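Local structure of AP endonuclease, family protein 2 (Mycobacterium smegmatis, 5TNV) at residues I103-S108 / H124-L129; E174-L179 / I188-E193; A208-V213 / L245-F250. The protein binds magnesium in a xylose isomerase-like TIM barrel and may act as an endonuclease. All blocks are in the same frame, centred on the assembly; numbering follows the deposited sequence. Where two conformers were deposited one is given.

Contact 1 of 3, residues I103-S108 / H124-L129; sequences ISMTRS and HRLIDL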
ATOM      1  N   ILE A 103     -25.466  11.764  -6.988  1.00  4.23           N
ATOM      2  CA  ILE A 103     -25.621  10.909  -8.169  1.00  4.47           C
ATOM      3  C   ILE A 103     -24.627  11.413  -9.233  1.00  4.22           C
ATOM      4  O   ILE A 103     -24.770  12.530  -9.726  1.00  5.01           O
ATOM      5  CB  ILE A 103     -27.043  10.891  -8.726  1.00  5.10           C
ATOM      6  CG1 ILE A 103     -28.056  10.510  -7.668  1.00  5.68           C
ATOM      7  CG2 ILE A 103     -27.091   9.993  -9.955  1.00  7.05           C
ATOM      8  CD1 ILE A 103     -29.515  10.637  -8.094  1.00  7.11           C
ATOM      9  N   SER A 104     -23.679  10.559  -9.584  1.00  4.34           N
ATOM     10  CA  SER A 104     -22.606  10.891 -10.525  1.00  4.51           C
ATOM     11  C   SER A 104     -22.772  10.190 -11.843  1.00  4.78           C
ATOM     12  O   SER A 104     -22.565   8.985 -11.971  1.00  5.85           O
ATOM     13  CB  SER A 104     -21.231  10.524  -9.930  1.00  4.61           C
ATOM     14  OG  SER A 104     -20.957  11.300  -8.767  1.00  4.73           O
ATOM     15  N   MET A 105     -23.088  10.956 -12.889  1.00  4.84           N
ATOM     16  CA  MET A 105     -23.094  10.436 -14.238  1.00  4.92           C
ATOM     17  C   MET A 105     -21.670  10.175 -14.673  1.00  5.08           C
ATOM     18  O   MET A 105     -20.802  10.957 -14.330  1.00 10.33           O
ATOM     19  CB  MET A 105     -23.784  11.429 -15.173  1.00  6.89           C
ATOM     20  CG  MET A 105     -25.238  11.658 -14.853  1.00 10.93           C
ATOM     21  SD  MET A 105     -26.010  12.937 -15.850  1.00 18.33           S
ATOM     22  CE  MET A 105     -26.141  12.280 -17.529  1.00 18.40           C
ATOM     23  N   THR A 106     -21.458   9.127 -15.447  0.50  6.07           N
ATOM     24  CA  THR A 106     -20.061   8.788 -15.750  0.50  5.57           C
ATOM     25  C   THR A 106     -19.757   9.273 -17.138  0.50  6.89           C
ATOM     26  O   THR A 106     -19.709  10.439 -17.492  0.50  7.08           O
ATOM     27  CB  THR A 106     -19.857   7.303 -15.424  0.50  6.58           C
ATOM     28  OG1 THR A 106     -20.715   6.447 -16.216  0.50  6.30           O
ATOM     29  CG2 THR A 106     -20.190   7.044 -13.949  0.50  8.86           C
ATOM     30  N   ARG A 107     -19.377   8.679 -18.133  1.00  9.10           N
ATOM     31  CA  ARG A 107     -19.159   8.618 -19.533  1.00  5.60           C
ATOM     32  C   ARG A 107     -20.484   8.811 -20.300  1.00  5.60           C
ATOM     33  O   ARG A 107     -20.861   8.063 -21.163  1.00  8.21           O
ATOM     34  CB  ARG A 107     -18.390   7.358 -19.928  1.00  5.83           C
ATOM     35  CG  ARG A 107     -17.021   7.305 -19.203  1.00  5.76           C
ATOM     36  CD  ARG A 107     -16.167   6.103 -19.613  1.00  6.27           C
ATOM     37  NE  ARG A 107     -14.997   6.024 -18.741  1.00  6.15           N
ATOM     38  CZ  ARG A 107     -13.940   6.814 -18.830  1.00  5.15           C
ATOM     39  NH1 ARG A 107     -13.827   7.703 -19.803  1.00  5.23           N
ATOM     40  NH2 ARG A 107     -12.972   6.685 -17.939  1.00  6.83           N
ATOM     41  N   SER A 108     -21.138   9.902 -19.928  1.00  5.74           N
ATOM     42  CA  SER A 108     -22.458  10.308 -20.375  1.00  6.07           C
ATOM     43  C   SER A 108     -22.478  11.801 -20.613  1.00  5.68           C
ATOM     44  O   SER A 108     -23.245  12.556 -20.025  1.00  6.76           O
ATOM     45  CB  SER A 108     -23.522   9.927 -19.348  1.00  7.77           C
ATOM     46  OG  SER A 108     -23.459   8.550 -19.123  1.00  9.03           O
ATOM     47  N   HIS A 124     -31.422  15.956 -16.284  1.00  6.44           N
ATOM     48  CA  HIS A 124     -32.612  16.603 -15.706  1.00  6.61           C
ATOM     49  C   HIS A 124     -33.448  15.644 -14.876  1.00  6.21           C
ATOM     50  O   HIS A 124     -33.937  15.994 -13.796  1.00  6.71           O
ATOM     51  CB  HIS A 124     -33.444  17.225 -16.833  1.00  7.20           C
ATOM     52  CG  HIS A 124     -32.975  18.530 -17.328  1.00  6.95           C
ATOM     53  ND1 HIS A 124     -32.983  19.654 -16.540  1.00  7.60           N
ATOM     54  CD2 HIS A 124     -32.547  18.894 -18.589  1.00  7.59           C
ATOM     55  CE1 HIS A 124     -32.568  20.677 -17.294  1.00  8.04           C
ATOM     56  NE2 HIS A 124     -32.307  20.235 -18.513  1.00  7.52           N
ATOM     57  N   ARG A 125     -33.624  14.406 -15.386  1.00  6.14           N
ATOM     58  CA  ARG A 125     -34.385  13.404 -14.620  1.00  6.43           C
ATOM     59  C   ARG A 125     -33.718  13.136 -13.268  1.00  6.07           C
ATOM     60  O   ARG A 125     -34.404  13.009 -12.235  1.00  6.30           O
ATOM     61  CB  ARG A 125     -34.559  12.147 -15.419  1.00  6.91           C
ATOM     62  CG  ARG A 125     -35.526  12.202 -16.547  1.00  9.60           C
ATOM     63  CD  ARG A 125     -35.830  10.882 -17.232  1.00 11.70           C
ATOM     64  NE  ARG A 125     -36.472   9.996 -16.291  1.00 13.85           N
ATOM     65  CZ  ARG A 125     -37.748  10.024 -15.909  1.00 14.10           C
ATOM     66  NH1 ARG A 125     -38.526  10.962 -16.460  1.00 19.05           N
ATOM     67  NH2 ARG A 125     -38.194   9.134 -15.012  1.00 18.83           N
ATOM     68  N   LEU A 126     -32.392  13.013 -13.275  1.00  5.79           N
ATOM     69  CA  LEU A 126     -31.656  12.776 -12.022  1.00  5.96           C
ATOM     70  C   LEU A 126     -31.772  13.957 -11.061  1.00  5.55           C
ATOM     71  O   LEU A 126     -31.861  13.756  -9.843  1.00  6.41           O
ATOM     72  CB  LEU A 126     -30.220  12.412 -12.308  1.00  5.93           C
ATOM     73  CG  LEU A 126     -30.004  11.105 -13.063  1.00  7.20           C
ATOM     74  CD1 LEU A 126     -28.535  10.928 -13.419  1.00 12.62           C
ATOM     75  CD2 LEU A 126     -30.462   9.904 -12.248  1.00  7.56           C
ATOM     76  N   ILE A 127     -31.813  15.191 -11.568  1.00  5.69           N
ATOM     77  CA  ILE A 127     -32.044  16.361 -10.732  1.00  5.91           C
ATOM     78  C   ILE A 127     -33.417  16.305 -10.088  1.00  6.07           C
ATOM     79  O   ILE A 127     -33.545  16.723  -8.932  1.00  7.09           O
ATOM     80  CB  ILE A 127     -31.768  17.644 -11.522  1.00  6.42           C
ATOM     81  CG1 ILE A 127     -30.281  17.785 -11.861  1.00  6.22           C
ATOM     82  CG2 ILE A 127     -32.309  18.872 -10.790  1.00  6.74           C
ATOM     83  CD1 ILE A 127     -29.939  18.878 -12.849  1.00  7.20           C
ATOM     84  N   ASP A 128     -34.441  15.817 -10.777  1.00  6.42           N
ATOM     85  CA  ASP A 128     -35.726  15.606 -10.133  1.00  7.74           C
ATOM     86  C   ASP A 128     -35.762  14.463  -9.152  1.00  7.31           C
ATOM     87  O   ASP A 128     -36.412  14.573  -8.125  1.00 10.07           O
ATOM     88  CB  ASP A 128     -36.845  15.410 -11.213  1.00  8.53           C
ATOM     89  CG  ASP A 128     -37.249  16.746 -11.792  1.00  7.85           C
ATOM     90  OD1 ASP A 128     -37.178  17.820 -11.138  1.00  9.25           O
ATOM     91  OD2 ASP A 128     -37.667  16.731 -12.961  1.00 10.11           O
ATOM     92  N   LEU A 129     -35.015  13.383  -9.405  1.00  6.40           N
ATOM     93  CA  LEU A 129     -34.974  12.263  -8.486  1.00  6.78           C
ATOM     94  C   LEU A 129     -34.186  12.545  -7.224  1.00  6.99           C
ATOM     95  O   LEU A 129     -34.524  12.039  -6.120  1.00  7.26           O
ATOM     96  CB  LEU A 129     -34.386  11.001  -9.182  1.00  7.02           C
ATOM     97  CG  LEU A 129     -35.370  10.344 -10.165  1.00  7.65           C
ATOM     98  CD1 LEU A 129     -34.646   9.452 -11.154  1.00  9.73           C
ATOM     99  CD2 LEU A 129     -36.411   9.556  -9.392  1.00 12.33           C
TER
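Leu126, on helix 116-133, meets Ile103 near the end of strand 99-104 and Met105 in the loop just after it, and it is the one helix residue that carries the contact. Walking the helix from its N-terminal side, His124 comes first and turns to helix 169-185, where its NE2 hydrogen-bonds Glu178. Two residues on, Leu126 points at the strand. Its CG lies anti to the carbonyl carbon (chi1 -64°), and both methyls reach the strand segment. CD1 touches both partners, lying 3.7 Å from Met105 CG and 3.9 Å from Ile103 CG2, while CD2 sits 4.1 Å from Ile103 CG2. The sulfur of Met105 follows its CG, SD lying 4.0 Å from Leu126 CD1. Ile127 faces the other way, packing on Leu179, His182 and Val138. Strand, helix and the following strand 137-141 form a beta-alpha-beta unit of the TIM barrel, and Leu126 is part of the layer between barrel wall and outer helix. The side chain of Met105 lies about 7 Å from that of the magnesium ligand Glu193. With no hydrogen bond across it, the contact rests on buried aliphatic and thioether surface, so shape rather than polar pairing sets how helix and strand fit.

Contact 2 of 3, residues E174-L179 / I188-E193; sequences ERVREL and IQLSLE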
ATOM      1  N   GLU A 174     -23.731  26.295 -22.078  1.00  8.55           N
ATOM      2  CA  GLU A 174     -25.186  26.520 -22.151  1.00  9.26           C
ATOM      3  C   GLU A 174     -25.914  25.406 -21.442  1.00  8.40           C
ATOM      4  O   GLU A 174     -26.843  25.667 -20.665  1.00  8.54           O
ATOM      5  CB  GLU A 174     -25.638  26.599 -23.623  1.00 13.82           C
ATOM      6  CG  GLU A 174     -27.099  26.769 -23.964  1.00 24.47           C
ATOM      7  CD  GLU A 174     -27.325  26.684 -25.480  1.00 32.65           C
ATOM      8  OE1 GLU A 174     -26.536  27.221 -26.289  1.00 41.51           O
ATOM      9  OE2 GLU A 174     -28.310  26.055 -25.918  1.00 43.24           O
ATOM     10  N   ARG A 175     -25.516  24.168 -21.722  1.00  7.90           N
ATOM     11  CA  ARG A 175     -26.218  23.014 -21.121  1.00  8.00           C
ATOM     12  C   ARG A 175     -25.937  22.874 -19.628  1.00  7.17           C
ATOM     13  O   ARG A 175     -26.814  22.516 -18.844  1.00  7.58           O
ATOM     14  CB  ARG A 175     -25.921  21.754 -21.905  1.00  8.06           C
ATOM     15  CG  ARG A 175     -26.602  21.797 -23.272  1.00  9.35           C
ATOM     16  CD  ARG A 175     -26.314  20.546 -24.097  1.00  9.39           C
ATOM     17  NE  ARG A 175     -27.071  20.603 -25.334  1.00 10.27           N
ATOM     18  CZ  ARG A 175     -26.988  19.747 -26.343  1.00 11.00           C
ATOM     19  NH1 ARG A 175     -26.202  18.689 -26.295  1.00 11.04           N
ATOM     20  NH2 ARG A 175     -27.701  19.890 -27.471  1.00 11.92           N
ATOM     21  N   VAL A 176     -24.725  23.192 -19.191  1.00  7.12           N
ATOM     22  CA  VAL A 176     -24.410  23.263 -17.759  1.00  6.90           C
ATOM     23  C   VAL A 176     -25.306  24.267 -17.068  1.00  6.34           C
ATOM     24  O   VAL A 176     -25.837  23.976 -15.999  1.00  7.10           O
ATOM     25  CB  VAL A 176     -22.899  23.565 -17.548  1.00  6.85           C
ATOM     26  CG1 VAL A 176     -22.665  23.978 -16.118  1.00  7.34           C
ATOM     27  CG2 VAL A 176     -22.091  22.301 -17.900  1.00  7.03           C
ATOM     28  N   ARG A 177     -25.439  25.467 -17.646  1.00  6.91           N
ATOM     29  CA  ARG A 177     -26.301  26.458 -17.027  1.00  7.32           C
ATOM     30  C   ARG A 177     -27.743  26.023 -16.926  1.00  7.75           C
ATOM     31  O   ARG A 177     -28.434  26.262 -15.947  1.00  8.03           O
ATOM     32  CB  ARG A 177     -26.221  27.794 -17.770  1.00  8.67           C
ATOM     33  CG  ARG A 177     -24.886  28.522 -17.653  1.00  9.08           C
ATOM     34  CD  ARG A 177     -24.822  29.663 -18.681  1.00 10.95           C
ATOM     35  NE  ARG A 177     -23.680  30.482 -18.562  1.00 14.06           N
ATOM     36  CZ  ARG A 177     -23.314  31.398 -19.429  1.00 18.32           C
ATOM     37  NH1 ARG A 177     -23.999  31.592 -20.535  1.00 20.95           N
ATOM     38  NH2 ARG A 177     -22.205  32.077 -19.127  1.00 24.06           N
ATOM     39  N   GLU A 178     -28.222  25.375 -17.976  1.00  7.62           N
ATOM     40  CA  GLU A 178     -29.590  24.849 -17.987  1.00  8.25           C
ATOM     41  C   GLU A 178     -29.792  23.862 -16.852  1.00  7.37           C
ATOM     42  O   GLU A 178     -30.799  23.874 -16.115  1.00  8.21           O
ATOM     43  CB  GLU A 178     -29.862  24.182 -19.343  1.00 10.16           C
ATOM     44  CG  GLU A 178     -31.198  23.593 -19.565  1.00 13.80           C
ATOM     45  CD  GLU A 178     -31.303  22.857 -20.908  1.00 14.42           C
ATOM     46  OE1 GLU A 178     -30.656  23.313 -21.917  1.00 17.35           O
ATOM     47  OE2 GLU A 178     -32.035  21.857 -20.738  1.00 12.14           O
ATOM     48  N   LEU A 179     -28.828  22.937 -16.670  1.00  7.01           N
ATOM     49  CA  LEU A 179     -28.891  22.022 -15.540  1.00  6.65           C
ATOM     50  C   LEU A 179     -28.790  22.729 -14.215  1.00  6.61           C
ATOM     51  O   LEU A 179     -29.523  22.400 -13.265  1.00  7.05           O
ATOM     52  CB  LEU A 179     -27.812  20.923 -15.682  1.00  6.56           C
ATOM     53  CG  LEU A 179     -28.029  19.952 -16.853  1.00  6.53           C
ATOM     54  CD1 LEU A 179     -26.767  19.071 -17.008  1.00  7.88           C
ATOM     55  CD2 LEU A 179     -29.262  19.098 -16.654  1.00  7.67           C
ATOM     56  N   ILE A 188     -30.711  21.883  -4.813  1.00  6.49           N
ATOM     57  CA  ILE A 188     -29.480  21.117  -4.855  1.00  6.70           C
ATOM     58  C   ILE A 188     -28.500  21.836  -5.760  1.00  6.38           C
ATOM     59  O   ILE A 188     -28.748  22.951  -6.226  1.00  6.80           O
ATOM     60  CB  ILE A 188     -29.768  19.661  -5.299  1.00  6.88           C
ATOM     61  CG1 ILE A 188     -30.208  19.529  -6.741  1.00  7.69           C
ATOM     62  CG2 ILE A 188     -30.730  18.984  -4.358  1.00  8.42           C
ATOM     63  CD1 ILE A 188     -30.036  18.137  -7.321  1.00 11.12           C
ATOM     64  N   GLN A 189     -27.346  21.215  -6.029  1.00  6.51           N
ATOM     65  CA  GLN A 189     -26.380  21.789  -6.957  1.00  6.37           C
ATOM     66  C   GLN A 189     -25.903  20.759  -7.964  1.00  5.77           C
ATOM     67  O   GLN A 189     -25.968  19.530  -7.713  1.00  6.16           O
ATOM     68  CB  GLN A 189     -25.187  22.403  -6.236  1.00  6.90           C
ATOM     69  CG  GLN A 189     -25.554  23.546  -5.323  1.00  7.55           C
ATOM     70  CD  GLN A 189     -24.332  24.247  -4.733  1.00 10.03           C
ATOM     71  OE1 GLN A 189     -23.242  24.178  -5.236  1.00 14.50           O
ATOM     72  NE2 GLN A 189     -24.567  24.971  -3.668  1.00 16.92           N
ATOM     73  N   LEU A 190     -25.411  21.275  -9.093  1.00  5.99           N
ATOM     74  CA  LEU A 190     -24.681  20.517 -10.104  1.00  5.58           C
ATOM     75  C   LEU A 190     -23.177  20.608  -9.830  1.00  5.37           C
ATOM     76  O   LEU A 190     -22.712  21.708  -9.487  1.00  6.17           O
ATOM     77  CB  LEU A 190     -24.994  21.088 -11.479  1.00  6.07           C
ATOM     78  CG  LEU A 190     -24.470  20.271 -12.677  1.00  6.32           C
ATOM     79  CD1 LEU A 190     -25.330  19.039 -12.860  1.00  7.40           C
ATOM     80  CD2 LEU A 190     -24.455  21.159 -13.898  1.00  7.40           C
ATOM     81  N   SER A 191     -22.465  19.522 -10.006  1.00  5.19           N
ATOM     82  CA  SER A 191     -21.016  19.531  -9.917  1.00  4.84           C
ATOM     83  C   SER A 191     -20.429  19.045 -11.250  1.00  4.98           C
ATOM     84  O   SER A 191     -21.015  18.199 -11.916  1.00  5.70           O
ATOM     85  CB  SER A 191     -20.508  18.678  -8.767  1.00  5.14           C
ATOM     86  OG  SER A 191     -19.157  18.995  -8.467  1.00  5.01           O
ATOM     87  N   LEU A 192     -19.267  19.613 -11.588  1.00  5.05           N
ATOM     88  CA  LEU A 192     -18.541  19.326 -12.809  1.00  5.15           C
ATOM     89  C   LEU A 192     -17.234  18.619 -12.513  1.00  4.49           C
ATOM     90  O   LEU A 192     -16.340  19.159 -11.875  1.00  5.21           O
ATOM     91  CB  LEU A 192     -18.216  20.622 -13.570  1.00  5.59           C
ATOM     92  CG  LEU A 192     -19.387  21.597 -13.787  1.00  6.49           C
ATOM     93  CD1 LEU A 192     -18.876  22.837 -14.501  1.00  8.92           C
ATOM     94  CD2 LEU A 192     -20.517  20.912 -14.561  1.00  7.34           C
ATOM     95  N   GLU A 193     -17.155  17.355 -12.954  1.00  5.04           N
ATOM     96  CA  GLU A 193     -16.035  16.480 -12.609  1.00  4.59           C
ATOM     97  C   GLU A 193     -14.816  16.742 -13.483  1.00  4.58           C
ATOM     98  O   GLU A 193     -14.825  16.481 -14.701  1.00  5.21           O
ATOM     99  CB  GLU A 193     -16.496  15.014 -12.723  1.00  4.70           C
ATOM    100  CG  GLU A 193     -15.444  14.024 -12.331  1.00  5.17           C
ATOM    101  CD  GLU A 193     -15.965  12.583 -12.387  1.00  5.06           C
ATOM    102  OE1 GLU A 193     -17.186  12.379 -12.485  1.00  5.74           O
ATOM    103  OE2 GLU A 193     -15.109  11.646 -12.288  1.00  5.75           O
TER
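Leu190 reaches from strand 189-193 to Val176 and Leu179 on helix 169-185. Its CB leaves the strand toward the helix, and CG follows anti to the backbone N (chi1 -171°). From there chi2, at 75°, turns CD1 aside and leaves CD2 extended toward the helix. It is CD2 that does the touching: it lies 3.8 Å from Leu179 CB, the same distance from the carbonyl oxygen Val176 O, and 4.0 Å from Val176 CG1. That one methyl therefore sits against one turn of the helix, meeting residues three apart in sequence. In the TIM barrel this is the joint between an outer helix and the strand that follows it, the segment axes 9.3 Å apart at closest approach and running at 149°, broadly antiparallel but clearly inclined. Two residues along the strand, Leu192 sends its CD2 back to the same valine, 3.9 Å from Val176 CG2 and 4.1 Å from CG1 of that residue. Both branches of Val176 are thus used, CG1 facing both leucines. Val218 of the neighbouring strand also packs against Val176 and Leu192. Ser191, between the two leucines, hydrogen-bonds Asn249. At the end of the strand Glu193 OE2 binds the magnesium ion with Asp223 and His252, while its OE1 takes a hydrogen bond from Asn139 ND2.

Contact 3 of 3, residues A208-V213 / L245-F250; sequences AFIKDV and LPYSNF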
ATOM      1  N   ALA A 208     -11.357  28.584 -15.191  1.00  8.41           N
ATOM      2  CA  ALA A 208     -11.872  29.470 -16.230  1.00  8.58           C
ATOM      3  C   ALA A 208     -13.276  29.012 -16.655  1.00  8.20           C
ATOM      4  O   ALA A 208     -14.155  29.847 -16.939  1.00  8.42           O
ATOM      5  CB  ALA A 208     -10.964  29.550 -17.413  1.00 10.37           C
ATOM      6  N   PHE A 209     -13.477  27.691 -16.681  1.00  7.59           N
ATOM      7  CA  PHE A 209     -14.777  27.149 -17.101  1.00  7.65           C
ATOM      8  C   PHE A 209     -15.841  27.498 -16.067  1.00  7.67           C
ATOM      9  O   PHE A 209     -16.940  27.975 -16.422  1.00  7.94           O
ATOM     10  CB  PHE A 209     -14.684  25.667 -17.337  1.00  7.22           C
ATOM     11  CG  PHE A 209     -15.886  25.043 -18.027  1.00  7.21           C
ATOM     12  CD1 PHE A 209     -17.000  24.582 -17.345  1.00  7.56           C
ATOM     13  CD2 PHE A 209     -15.874  24.900 -19.416  1.00  8.07           C
ATOM     14  CE1 PHE A 209     -18.062  24.022 -18.022  1.00  7.67           C
ATOM     15  CE2 PHE A 209     -16.939  24.321 -20.103  1.00  8.32           C
ATOM     16  CZ  PHE A 209     -18.028  23.895 -19.390  1.00  7.95           C
ATOM     17  N   ILE A 210     -15.564  27.286 -14.780  1.00  7.72           N
ATOM     18  CA  ILE A 210     -16.578  27.558 -13.767  1.00  7.88           C
ATOM     19  C   ILE A 210     -16.864  29.063 -13.703  1.00  7.94           C
ATOM     20  O   ILE A 210     -17.999  29.495 -13.515  1.00  9.11           O
ATOM     21  CB  ILE A 210     -16.224  26.938 -12.401  1.00  8.33           C
ATOM     22  CG1 ILE A 210     -17.454  26.877 -11.499  1.00  9.30           C
ATOM     23  CG2 ILE A 210     -15.095  27.651 -11.722  1.00  9.03           C
ATOM     24  CD1 ILE A 210     -18.510  25.908 -11.975  1.00 13.30           C
ATOM     25  N   LYS A 211     -15.848  29.891 -13.936  1.00  9.05           N
ATOM     26  CA  LYS A 211     -16.081  31.336 -13.995  1.00  9.69           C
ATOM     27  C   LYS A 211     -16.941  31.711 -15.192  1.00 10.15           C
ATOM     28  O   LYS A 211     -17.863  32.525 -15.095  1.00 11.17           O
ATOM     29  CB  LYS A 211     -14.702  32.064 -14.079  1.00 12.58           C
ATOM     30  CG  LYS A 211     -13.981  32.060 -12.698  1.00 15.91           C
ATOM     31  CD  LYS A 211     -12.772  32.962 -12.648  1.00 19.70           C
ATOM     32  CE  LYS A 211     -12.091  32.883 -11.291  1.00 25.52           C
ATOM     33  NZ  LYS A 211     -12.535  33.880 -10.264  1.00 33.72           N
ATOM     34  N   ASP A 212     -16.695  31.108 -16.342  1.00  9.60           N
ATOM     35  CA  ASP A 212     -17.504  31.371 -17.523  1.00  9.31           C
ATOM     36  C   ASP A 212     -18.944  30.901 -17.334  1.00  9.33           C
ATOM     37  O   ASP A 212     -19.870  31.586 -17.799  1.00 10.98           O
ATOM     38  CB  ASP A 212     -16.904  30.720 -18.775  1.00  9.76           C
ATOM     39  CG  ASP A 212     -15.691  31.430 -19.284  1.00 10.42           C
ATOM     40  OD1 ASP A 212     -15.462  32.627 -19.000  1.00 14.33           O
ATOM     41  OD2 ASP A 212     -14.942  30.815 -20.085  1.00 10.89           O
ATOM     42  N   VAL A 213     -19.158  29.763 -16.699  1.00  8.86           N
ATOM     43  CA  VAL A 213     -20.507  29.278 -16.427  1.00  8.88           C
ATOM     44  C   VAL A 213     -21.257  30.298 -15.572  1.00  9.28           C
ATOM     45  O   VAL A 213     -22.424  30.546 -15.828  1.00 10.69           O
ATOM     46  CB  VAL A 213     -20.428  27.920 -15.737  1.00  9.05           C
ATOM     47  CG1 VAL A 213     -21.746  27.525 -15.083  1.00 10.35           C
ATOM     48  CG2 VAL A 213     -19.965  26.842 -16.708  1.00  9.20           C
ATOM     49  N   LEU A 245     -10.155  24.129  -5.062  1.00  5.54           N
ATOM     50  CA  LEU A 245     -11.027  23.960  -3.895  1.00  5.42           C
ATOM     51  C   LEU A 245     -11.942  25.144  -3.632  1.00  5.58           C
ATOM     52  O   LEU A 245     -13.091  24.886  -3.208  1.00  5.86           O
ATOM     53  CB  LEU A 245     -10.211  23.572  -2.670  1.00  5.58           C
ATOM     54  CG  LEU A 245      -9.794  22.102  -2.643  1.00  5.83           C
ATOM     55  CD1 LEU A 245      -8.761  21.889  -1.548  1.00  6.57           C
ATOM     56  CD2 LEU A 245     -10.984  21.171  -2.456  1.00  6.39           C
ATOM     57  N   PRO A 246     -11.542  26.407  -3.822  1.00  5.91           N
ATOM     58  CA  PRO A 246     -12.479  27.529  -3.590  1.00  6.76           C
ATOM     59  C   PRO A 246     -13.751  27.447  -4.422  1.00  6.28           C
ATOM     60  O   PRO A 246     -14.710  28.114  -4.070  1.00  8.77           O
ATOM     61  CB  PRO A 246     -11.655  28.765  -3.972  1.00  7.30           C
ATOM     62  CG  PRO A 246     -10.241  28.350  -3.660  1.00  7.62           C
ATOM     63  CD  PRO A 246     -10.199  26.907  -4.155  1.00  7.06           C
ATOM     64  N   TYR A 247     -13.759  26.711  -5.521  1.00  6.41           N
ATOM     65  CA  TYR A 247     -14.876  26.621  -6.438  1.00  6.34           C
ATOM     66  C   TYR A 247     -15.614  25.285  -6.345  1.00  5.96           C
ATOM     67  O   TYR A 247     -16.486  25.020  -7.174  1.00  7.31           O
ATOM     68  CB  TYR A 247     -14.389  26.816  -7.882  1.00  7.44           C
ATOM     69  CG  TYR A 247     -13.665  28.109  -8.097  1.00  8.20           C
ATOM     70  CD1 TYR A 247     -14.379  29.249  -8.380  1.00 12.04           C
ATOM     71  CD2 TYR A 247     -12.279  28.196  -8.010  1.00 10.15           C
ATOM     72  CE1 TYR A 247     -13.738  30.454  -8.580  1.00 14.60           C
ATOM     73  CE2 TYR A 247     -11.625  29.397  -8.179  1.00 11.70           C
ATOM     74  CZ  TYR A 247     -12.372  30.510  -8.469  1.00 16.10           C
ATOM     75  OH  TYR A 247     -11.705  31.746  -8.676  1.00 21.61           O
ATOM     76  N   SER A 248     -15.235  24.431  -5.390  1.00  5.54           N
ATOM     77  CA  SER A 248     -15.690  23.052  -5.316  1.00  5.24           C
ATOM     78  C   SER A 248     -16.906  22.855  -4.416  1.00  5.50           C
ATOM     79  O   SER A 248     -16.939  23.324  -3.275  1.00  6.19           O
ATOM     80  CB  SER A 248     -14.519  22.175  -4.862  1.00  5.31           C
ATOM     81  OG  SER A 248     -13.481  22.164  -5.810  1.00  5.70           O
ATOM     82  N   ASN A 249     -17.845  22.061  -4.922  1.00  5.25           N
ATOM     83  CA  ASN A 249     -19.099  21.774  -4.171  1.00  5.05           C
ATOM     84  C   ASN A 249     -19.323  20.276  -3.948  1.00  4.53           C
ATOM     85  O   ASN A 249     -20.359  19.910  -3.399  1.00  5.31           O
ATOM     86  CB  ASN A 249     -20.303  22.442  -4.812  1.00  5.38           C
ATOM     87  CG  ASN A 249     -20.606  21.867  -6.192  1.00  5.55           C
ATOM     88  OD1 ASN A 249     -19.818  21.152  -6.796  1.00  6.13           O
ATOM     89  ND2 ASN A 249     -21.743  22.253  -6.750  1.00  6.75           N
ATOM     90  N   PHE A 250     -18.403  19.429  -4.363  1.00  4.82           N
ATOM     91  CA  PHE A 250     -18.533  17.966  -4.325  1.00  4.61           C
ATOM     92  C   PHE A 250     -17.130  17.421  -4.546  1.00  4.10           C
ATOM     93  O   PHE A 250     -16.306  18.117  -5.121  1.00  4.73           O
ATOM     94  CB  PHE A 250     -19.473  17.531  -5.451  1.00  4.38           C
ATOM     95  CG  PHE A 250     -19.702  16.036  -5.571  1.00  4.32           C
ATOM     96  CD1 PHE A 250     -20.086  15.274  -4.480  1.00  4.18           C
ATOM     97  CD2 PHE A 250     -19.571  15.399  -6.810  1.00  4.44           C
ATOM     98  CE1 PHE A 250     -20.331  13.933  -4.583  1.00  4.46           C
ATOM     99  CE2 PHE A 250     -19.826  14.038  -6.919  1.00  4.64           C
ATOM    100  CZ  PHE A 250     -20.231  13.306  -5.829  1.00  4.59           C
TER
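A mixed contact, apolar where it is buried and polar toward the surface, joins Ile210 and Lys211 of helix 203-213 to Tyr247, in the connection between helix 237-244 and strand 251-261. On the inner side Ile210 CG2 rests against the root of the tyrosine, 3.8 Å from Tyr247 CD1 and 3.9 Å from CG of the same ring. That methyl stands between the backbone N and the carbonyl carbon of Ile210, because CG1 has taken the place anti to N (chi1 -163°). The other end of the ring belongs to Lys211, whose chain runs extended as far as CE. Lys211 NZ is modelled 2.8 Å from Tyr247 OH in a weak hydrogen bond, but the place of that oxygen is uncertain and the approach is doubtful. In the TIM barrel, helix 203-213 packs outside the wall, where Ile210 also touches Val218 and Leu192. Tyr247 belongs to a short 3-10 turn at 245-247; its backbone bonds to Leu220, which its side chain also touches. The last residue, Phe250, is buried and meets the ring of His252, a magnesium ligand, with the planes at about 70°.

Overall arrangement
The three contacts follow one another along the chain, each closing before the next opens, and all join an outer helix of the TIM barrel to its wall or to a connecting segment beside it. Contacts 1 and 2 have centres about 10 Å apart and reach the same sheet; their helices, 116-133 and 169-185, are neighbours. The centre of contact 3 lies about 11 Å from that of contact 2 and about 19 Å from that of contact 1. Strand 189-193 leads into helix 203-213, and Arg177 NH2 probably hydrogen-bonds Asp212 O, linking the helices of contacts 2 and 3. The strand of contact 2 carries the magnesium ligand Glu193, Met105 of contact 1 lies near it, and contact 3 ends at Phe250, beside His252.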